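Local coordinates for KLLA0F20702p (Kluyveromyces lactis, PDB 5Y5A), which probably helps recruit telomerase to telomeres as the Est1 subunit, through its association with the telomere protein Cdc13, at residues A[12-16]-A[84-89]; A[97-101]-A[119-123]. All coordinates share one frame; numbering follows the deposited sequence.

Interaction 1: residues A[12-16]-A[84-89]; sequences FSGFQ and LTWKHV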
ATOM      1  N   PHE A  12      -6.989 -16.543 -26.749  1.00 80.40           N
ATOM      2  CA  PHE A  12      -7.782 -16.047 -25.630  1.00 80.03           C
ATOM      3  C   PHE A  12      -8.857 -15.070 -26.075  1.00 88.68           C
ATOM      4  O   PHE A  12      -9.926 -14.999 -25.469  1.00 91.82           O
ATOM      5  CB  PHE A  12      -6.879 -15.406 -24.579  1.00 73.64           C
ATOM      6  CG  PHE A  12      -6.404 -16.376 -23.546  1.00 72.32           C
ATOM      7  CD1 PHE A  12      -5.267 -17.135 -23.759  1.00 71.37           C
ATOM      8  CD2 PHE A  12      -7.120 -16.559 -22.376  1.00 72.16           C
ATOM      9  CE1 PHE A  12      -4.838 -18.046 -22.813  1.00 71.66           C
ATOM     10  CE2 PHE A  12      -6.697 -17.467 -21.425  1.00 74.90           C
ATOM     11  CZ  PHE A  12      -5.555 -18.211 -21.643  1.00 73.81           C
ATOM     12  N   SER A  13      -8.574 -14.321 -27.133  1.00 97.28           N
ATOM     13  CA  SER A  13      -9.587 -13.474 -27.739  1.00 99.73           C
ATOM     14  C   SER A  13     -10.766 -14.338 -28.176  1.00103.52           C
ATOM     15  O   SER A  13     -11.926 -13.953 -28.029  1.00105.51           O
ATOM     16  CB  SER A  13      -9.009 -12.703 -28.924  1.00107.55           C
ATOM     17  OG  SER A  13     -10.035 -12.076 -29.670  1.00112.98           O
ATOM     18  N   GLY A  14     -10.451 -15.521 -28.695  1.00102.19           N
ATOM     19  CA  GLY A  14     -11.456 -16.479 -29.115  1.00 98.54           C
ATOM     20  C   GLY A  14     -12.293 -17.014 -27.970  1.00 93.22           C
ATOM     21  O   GLY A  14     -13.484 -17.270 -28.135  1.00 92.29           O
ATOM     22  N   PHE A  15     -11.675 -17.194 -26.808  1.00 90.18           N
ATOM     23  CA  PHE A  15     -12.411 -17.627 -25.628  1.00 85.98           C
ATOM     24  C   PHE A  15     -13.451 -16.583 -25.281  1.00 83.89           C
ATOM     25  O   PHE A  15     -14.612 -16.902 -25.020  1.00 82.70           O
ATOM     26  CB  PHE A  15     -11.476 -17.847 -24.437  1.00 81.81           C
ATOM     27  CG  PHE A  15     -10.520 -18.984 -24.619  1.00 78.99           C
ATOM     28  CD1 PHE A  15     -10.793 -19.997 -25.515  1.00 77.85           C
ATOM     29  CD2 PHE A  15      -9.345 -19.038 -23.892  1.00 77.13           C
ATOM     30  CE1 PHE A  15      -9.914 -21.042 -25.684  1.00 81.03           C
ATOM     31  CE2 PHE A  15      -8.462 -20.085 -24.060  1.00 75.21           C
ATOM     32  CZ  PHE A  15      -8.746 -21.084 -24.956  1.00 76.10           C
ATOM     33  N   GLN A  16     -13.011 -15.328 -25.281  1.00 85.20           N
ATOM     34  CA  GLN A  16     -13.874 -14.199 -24.970  1.00 84.19           C
ATOM     35  C   GLN A  16     -15.083 -14.169 -25.897  1.00 92.15           C
ATOM     36  O   GLN A  16     -16.224 -14.152 -25.434  1.00 99.87           O
ATOM     37  CB  GLN A  16     -13.088 -12.891 -25.069  1.00 77.60           C
ATOM     38  CG  GLN A  16     -13.867 -11.654 -24.661  1.00 76.40           C
ATOM     39  CD  GLN A  16     -12.981 -10.434 -24.526  1.00 81.11           C
ATOM     40  OE1 GLN A  16     -11.806 -10.546 -24.181  1.00 84.10           O
ATOM     41  NE2 GLN A  16     -13.538  -9.261 -24.801  1.00 83.90           N
ATOM     42  N   LEU A  84      -4.234 -13.307 -19.302  1.00 53.71           N
ATOM     43  CA  LEU A  84      -5.160 -13.432 -20.420  1.00 61.31           C
ATOM     44  C   LEU A  84      -6.440 -14.158 -20.001  1.00 66.60           C
ATOM     45  O   LEU A  84      -7.507 -13.972 -20.602  1.00 61.25           O
ATOM     46  CB  LEU A  84      -4.501 -14.170 -21.586  1.00 62.42           C
ATOM     47  CG  LEU A  84      -3.414 -13.417 -22.353  1.00 63.85           C
ATOM     48  CD1 LEU A  84      -2.804 -14.315 -23.410  1.00 65.39           C
ATOM     49  CD2 LEU A  84      -3.978 -12.156 -22.987  1.00 65.40           C
ATOM     50  N   THR A  85      -6.324 -14.993 -18.973  1.00 68.03           N
ATOM     51  CA  THR A  85      -7.466 -15.735 -18.461  1.00 69.41           C
ATOM     52  C   THR A  85      -8.435 -14.804 -17.743  1.00 65.35           C
ATOM     53  O   THR A  85      -9.647 -14.846 -17.970  1.00 61.32           O
ATOM     54  CB  THR A  85      -7.024 -16.850 -17.505  1.00 63.90           C
ATOM     55  OG1 THR A  85      -6.258 -17.823 -18.231  1.00 59.54           O
ATOM     56  CG2 THR A  85      -8.242 -17.517 -16.888  1.00 61.26           C
ATOM     57  N   TRP A  86      -7.890 -13.961 -16.877  1.00 60.04           N
ATOM     58  CA  TRP A  86      -8.695 -12.971 -16.183  1.00 62.39           C
ATOM     59  C   TRP A  86      -9.357 -12.023 -17.166  1.00 61.69           C
ATOM     60  O   TRP A  86     -10.571 -11.847 -17.147  1.00 66.31           O
ATOM     61  CB  TRP A  86      -7.843 -12.175 -15.198  1.00 63.96           C
ATOM     62  CG  TRP A  86      -8.616 -11.076 -14.565  1.00 65.51           C
ATOM     63  CD1 TRP A  86      -8.483  -9.739 -14.795  1.00 60.58           C
ATOM     64  CD2 TRP A  86      -9.676 -11.222 -13.609  1.00 63.04           C
ATOM     65  NE1 TRP A  86      -9.389  -9.040 -14.032  1.00 62.57           N
ATOM     66  CE2 TRP A  86     -10.130  -9.924 -13.298  1.00 59.03           C
ATOM     67  CE3 TRP A  86     -10.278 -12.319 -12.987  1.00 60.11           C
ATOM     68  CZ2 TRP A  86     -11.160  -9.700 -12.386  1.00 57.92           C
ATOM     69  CZ3 TRP A  86     -11.300 -12.092 -12.085  1.00 56.61           C
ATOM     70  CH2 TRP A  86     -11.731 -10.794 -11.793  1.00 58.52           C
ATOM     71  N   LYS A  87      -8.543 -11.437 -18.040  1.00 64.44           N
ATOM     72  CA  LYS A  87      -8.991 -10.406 -18.971  1.00 64.02           C
ATOM     73  C   LYS A  87     -10.045 -10.879 -19.966  1.00 69.60           C
ATOM     74  O   LYS A  87     -11.024 -10.179 -20.213  1.00 74.83           O
ATOM     75  CB  LYS A  87      -7.793  -9.849 -19.739  1.00 62.96           C
ATOM     76  CG  LYS A  87      -8.121  -8.690 -20.657  1.00 66.90           C
ATOM     77  CD  LYS A  87      -6.878  -8.239 -21.396  1.00 76.57           C
ATOM     78  CE  LYS A  87      -7.185  -7.133 -22.385  1.00 86.87           C
ATOM     79  NZ  LYS A  87      -5.977  -6.758 -23.176  1.00 92.97           N
ATOM     80  N   HIS A  88      -9.846 -12.064 -20.534  1.00 69.59           N
ATOM     81  CA  HIS A  88     -10.664 -12.509 -21.656  1.00 75.40           C
ATOM     82  C   HIS A  88     -11.741 -13.520 -21.279  1.00 75.76           C
ATOM     83  O   HIS A  88     -12.726 -13.686 -22.001  1.00 73.27           O
ATOM     84  CB  HIS A  88      -9.770 -13.101 -22.741  1.00 81.39           C
ATOM     85  CG  HIS A  88      -8.823 -12.111 -23.341  1.00 82.75           C
ATOM     86  ND1 HIS A  88      -9.228 -11.140 -24.231  1.00 84.03           N
ATOM     87  CD2 HIS A  88      -7.491 -11.938 -23.175  1.00 83.52           C
ATOM     88  CE1 HIS A  88      -8.185 -10.413 -24.589  1.00 84.12           C
ATOM     89  NE2 HIS A  88      -7.120 -10.875 -23.963  1.00 84.25           N
ATOM     90  N   VAL A  89     -11.557 -14.199 -20.153  1.00 74.73           N
ATOM     91  CA  VAL A  89     -12.496 -15.237 -19.752  1.00 72.98           C
ATOM     92  C   VAL A  89     -13.277 -14.856 -18.500  1.00 70.21           C
ATOM     93  O   VAL A  89     -14.505 -14.854 -18.504  1.00 69.33           O
ATOM     94  CB  VAL A  89     -11.780 -16.572 -19.494  1.00 68.28           C
ATOM     95  CG1 VAL A  89     -12.785 -17.639 -19.109  1.00 72.24           C
ATOM     96  CG2 VAL A  89     -10.984 -16.989 -20.717  1.00 68.38           C
TER
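F12 of helix 7-21 packs as a knob into a hole of helix 78-105 formed by L84, T85, H88 and V89. This is helix-helix packing near the N terminus of the Est1 construct. The short segments run roughly parallel, crossing at -34° with axes 8.4 Å apart. The F12 ring is held from both faces. L84 CB makes a CH-pi contact on one, 3.6 Å from the ring centroid, and F15 CD2 lies on the other. At the ring edge T85 OG1, hydrogen-bonded to I81 O, is 3.2 Å from F12 CE2. I45 and M48 of helix 33-53 also touch F12. With an alanine in its place, that hole would probably stand partly empty, and L84 CB and F15 CD2 would lose the ring between them. Beside this apolar patch, H88 ND1 donates to Q16 OE1 at 2.6 Å. The Q16 chain reaches it extended, with CG anti to the backbone N (chi1 -176°). The donor lies nearly in line with the amide C=O, but the bond bends at the nitrogen (148°) and the oxygen sits somewhat out of the ring plane. ND1 therefore carries a proton, and the bond adds a directional polar link to a mainly apolar contact.

Interaction 2: residues A[97-101]-A[119-123]; sequences FQNWR and LNSIL
F97 and L119 make the centre of this apolar contact between two nearly antiparallel helical segments. L119 CD1 comes to 3.3 Å from F97 CE2, approaching the ring obliquely. The second leucine, L123, takes one ring face. Its CD1 makes a CH-pi contact 4.2 Å from the F97 centroid, displaced toward the rim, while L123 CB stands 3.5 Å from F97 CE2. I122 CG2 reaches the edge of the same ring more loosely, at 4.5 Å from F97 CZ. L119 serves two aromatic residues at once. Its CG is anti to the backbone N (chi1 177°), which carries the fork toward the other helix. CD1 then goes to F97, and CD2 goes to W100, where it lies 3.5 Å from W100 CB and also touches the indole.

The axes are 11.6 Å apart, so the long side chains bridge the interval and the backbones stay well separated. L119 and L123 are one helical turn apart and meet the same phenylalanine. Further out, the W100 ring meets that of Y96. R101 has a salt bridge to D210.

The contact joins helix 78-105 to helix 113-144, neighbours in sequence that form an antiparallel helical hairpin. This is consistent with the all-helical architecture of the TPR clan, to which this Est1 family region belongs. Helix 179-206 packs against both: M205 touches F97 and L123.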
ATOM      1  N   PHE A  97     -22.304 -10.031 -14.644  1.00 77.25           N
ATOM      2  CA  PHE A  97     -23.036 -10.194 -13.395  1.00 81.01           C
ATOM      3  C   PHE A  97     -23.171  -8.868 -12.645  1.00 77.35           C
ATOM      4  O   PHE A  97     -24.159  -8.645 -11.941  1.00 72.11           O
ATOM      5  CB  PHE A  97     -22.352 -11.235 -12.510  1.00 86.49           C
ATOM      6  CG  PHE A  97     -22.633 -12.648 -12.922  1.00 91.06           C
ATOM      7  CD1 PHE A  97     -22.021 -13.193 -14.034  1.00 94.02           C
ATOM      8  CD2 PHE A  97     -23.514 -13.429 -12.196  1.00 95.94           C
ATOM      9  CE1 PHE A  97     -22.287 -14.492 -14.418  1.00 98.03           C
ATOM     10  CE2 PHE A  97     -23.786 -14.726 -12.575  1.00100.32           C
ATOM     11  CZ  PHE A  97     -23.169 -15.260 -13.686  1.00 99.91           C
ATOM     12  N   GLN A  98     -22.219  -7.978 -12.853  1.00 70.82           N
ATOM     13  CA  GLN A  98     -22.252  -6.675 -12.234  1.00 80.33           C
ATOM     14  C   GLN A  98     -23.353  -5.877 -12.894  1.00 83.85           C
ATOM     15  O   GLN A  98     -24.274  -5.430 -12.243  1.00 86.33           O
ATOM     16  CB  GLN A  98     -20.910  -5.978 -12.413  1.00 81.47           C
ATOM     17  CG  GLN A  98     -20.790  -4.656 -11.690  1.00 87.26           C
ATOM     18  CD  GLN A  98     -20.826  -4.799 -10.191  1.00 91.34           C
ATOM     19  OE1 GLN A  98     -19.934  -5.372  -9.600  1.00 92.20           O
ATOM     20  NE2 GLN A  98     -21.859  -4.261  -9.571  1.00 92.65           N
ATOM     21  N   ASN A  99     -23.247  -5.710 -14.197  1.00 83.40           N
ATOM     22  CA  ASN A  99     -24.254  -4.987 -14.976  1.00 86.93           C
ATOM     23  C   ASN A  99     -25.660  -5.453 -14.655  1.00 89.45           C
ATOM     24  O   ASN A  99     -26.581  -4.652 -14.490  1.00 91.43           O
ATOM     25  CB  ASN A  99     -24.001  -5.156 -16.473  1.00 87.08           C
ATOM     26  CG  ASN A  99     -22.711  -4.510 -16.918  1.00 92.63           C
ATOM     27  OD1 ASN A  99     -21.819  -4.258 -16.107  1.00 95.34           O
ATOM     28  ND2 ASN A  99     -22.606  -4.231 -18.214  1.00 93.98           N
ATOM     29  N   TRP A 100     -25.811  -6.766 -14.564  1.00 91.63           N
ATOM     30  CA  TRP A 100     -27.098  -7.360 -14.275  1.00 95.61           C
ATOM     31  C   TRP A 100     -27.527  -7.058 -12.841  1.00 92.14           C
ATOM     32  O   TRP A 100     -28.684  -6.731 -12.600  1.00 94.54           O
ATOM     33  CB  TRP A 100     -27.049  -8.865 -14.519  1.00108.07           C
ATOM     34  CG  TRP A 100     -28.240  -9.373 -15.252  1.00125.23           C
ATOM     35  CD1 TRP A 100     -28.323  -9.677 -16.586  1.00129.27           C
ATOM     36  CD2 TRP A 100     -29.533  -9.625 -14.704  1.00133.78           C
ATOM     37  NE1 TRP A 100     -29.585 -10.109 -16.893  1.00133.88           N
ATOM     38  CE2 TRP A 100     -30.348 -10.087 -15.754  1.00135.74           C
ATOM     39  CE3 TRP A 100     -30.082  -9.511 -13.423  1.00136.46           C
ATOM     40  CZ2 TRP A 100     -31.675 -10.430 -15.561  1.00138.65           C
ATOM     41  CZ3 TRP A 100     -31.391  -9.848 -13.238  1.00137.65           C
ATOM     42  CH2 TRP A 100     -32.172 -10.303 -14.298  1.00139.02           C
ATOM     43  N   ARG A 101     -26.601  -7.173 -11.889  1.00 90.44           N
ATOM     44  CA  ARG A 101     -26.907  -6.850 -10.496  1.00 94.18           C
ATOM     45  C   ARG A 101     -27.384  -5.412 -10.368  1.00 97.79           C
ATOM     46  O   ARG A 101     -28.237  -5.093  -9.536  1.00 97.85           O
ATOM     47  CB  ARG A 101     -25.689  -7.059  -9.595  1.00 88.21           C
ATOM     48  CG  ARG A 101     -25.950  -6.692  -8.137  1.00 86.35           C
ATOM     49  CD  ARG A 101     -24.659  -6.520  -7.349  1.00 84.25           C
ATOM     50  NE  ARG A 101     -24.916  -6.254  -5.935  1.00 84.13           N
ATOM     51  CZ  ARG A 101     -25.004  -5.037  -5.407  1.00 78.57           C
ATOM     52  NH1 ARG A 101     -24.855  -3.964  -6.177  1.00 71.01           N
ATOM     53  NH2 ARG A 101     -25.244  -4.896  -4.108  1.00 75.30           N
ATOM     54  N   LEU A 119     -30.058 -14.902 -10.347  1.00110.81           N
ATOM     55  CA  LEU A 119     -28.735 -14.710 -10.920  1.00102.33           C
ATOM     56  C   LEU A 119     -27.651 -15.076  -9.906  1.00 87.29           C
ATOM     57  O   LEU A 119     -26.520 -15.369 -10.276  1.00 73.66           O
ATOM     58  CB  LEU A 119     -28.554 -13.275 -11.407  1.00100.60           C
ATOM     59  CG  LEU A 119     -27.160 -12.966 -11.960  1.00 97.75           C
ATOM     60  CD1 LEU A 119     -26.851 -13.807 -13.200  1.00 98.04           C
ATOM     61  CD2 LEU A 119     -26.999 -11.472 -12.232  1.00 90.84           C
ATOM     62  N   ASN A 120     -28.002 -15.075  -8.626  1.00 88.11           N
ATOM     63  CA  ASN A 120     -27.120 -15.644  -7.618  1.00 86.60           C
ATOM     64  C   ASN A 120     -27.081 -17.166  -7.712  1.00 91.20           C
ATOM     65  O   ASN A 120     -26.151 -17.803  -7.227  1.00 91.64           O
ATOM     66  CB  ASN A 120     -27.551 -15.222  -6.214  1.00 88.71           C
ATOM     67  CG  ASN A 120     -26.790 -14.017  -5.716  1.00 87.06           C
ATOM     68  OD1 ASN A 120     -25.695 -13.727  -6.191  1.00 94.01           O
ATOM     69  ND2 ASN A 120     -27.359 -13.311  -4.749  1.00 83.52           N
ATOM     70  N   SER A 121     -28.095 -17.750  -8.338  1.00 92.25           N
ATOM     71  CA  SER A 121     -28.139 -19.196  -8.486  1.00 94.01           C
ATOM     72  C   SER A 121     -27.229 -19.659  -9.616  1.00 95.86           C
ATOM     73  O   SER A 121     -26.470 -20.614  -9.451  1.00100.63           O
ATOM     74  CB  SER A 121     -29.565 -19.678  -8.733  1.00 88.42           C
ATOM     75  OG  SER A 121     -29.578 -21.079  -8.933  1.00 92.33           O
ATOM     76  N   ILE A 122     -27.304 -18.983 -10.760  1.00 93.96           N
ATOM     77  CA  ILE A 122     -26.439 -19.310 -11.889  1.00 93.43           C
ATOM     78  C   ILE A 122     -24.981 -18.962 -11.571  1.00 95.52           C
ATOM     79  O   ILE A 122     -24.056 -19.599 -12.080  1.00 97.81           O
ATOM     80  CB  ILE A 122     -26.889 -18.585 -13.185  1.00101.15           C
ATOM     81  CG1 ILE A 122     -28.259 -19.090 -13.653  1.00102.35           C
ATOM     82  CG2 ILE A 122     -25.865 -18.750 -14.285  1.00100.59           C
ATOM     83  CD1 ILE A 122     -28.886 -18.251 -14.758  1.00107.65           C
ATOM     84  N   LEU A 123     -24.778 -17.966 -10.713  1.00 90.10           N
ATOM     85  CA  LEU A 123     -23.430 -17.575 -10.322  1.00 90.97           C
ATOM     86  C   LEU A 123     -22.751 -18.689  -9.542  1.00 91.54           C
ATOM     87  O   LEU A 123     -21.570 -18.978  -9.744  1.00 87.84           O
ATOM     88  CB  LEU A 123     -23.449 -16.299  -9.480  1.00 85.93           C
ATOM     89  CG  LEU A 123     -22.095 -15.951  -8.856  1.00 84.47           C
ATOM     90  CD1 LEU A 123     -21.079 -15.619  -9.940  1.00 85.18           C
ATOM     91  CD2 LEU A 123     -22.213 -14.812  -7.856  1.00 82.23           C
TER

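How the interactions relate
From the N terminus, helix 7-21 supplies the first side of interaction 1. The chain then passes through helix 33-53 and a partly unmodelled region before helix 78-105 closes that contact, 68 residues on. Interaction 2 opens farther along this same helix and closes on helix 113-144, after a short connection. The two loops follow in series, neither nested nor crossed. Helix 78-105 is the shared element: its earlier part holds the N-terminal helix and its later part holds the next helix. The contacts do not touch: their centres lie about 20 Å apart and their nearest atoms about 9 Å. Together they tie three helices into the N-terminal helical part of the chain.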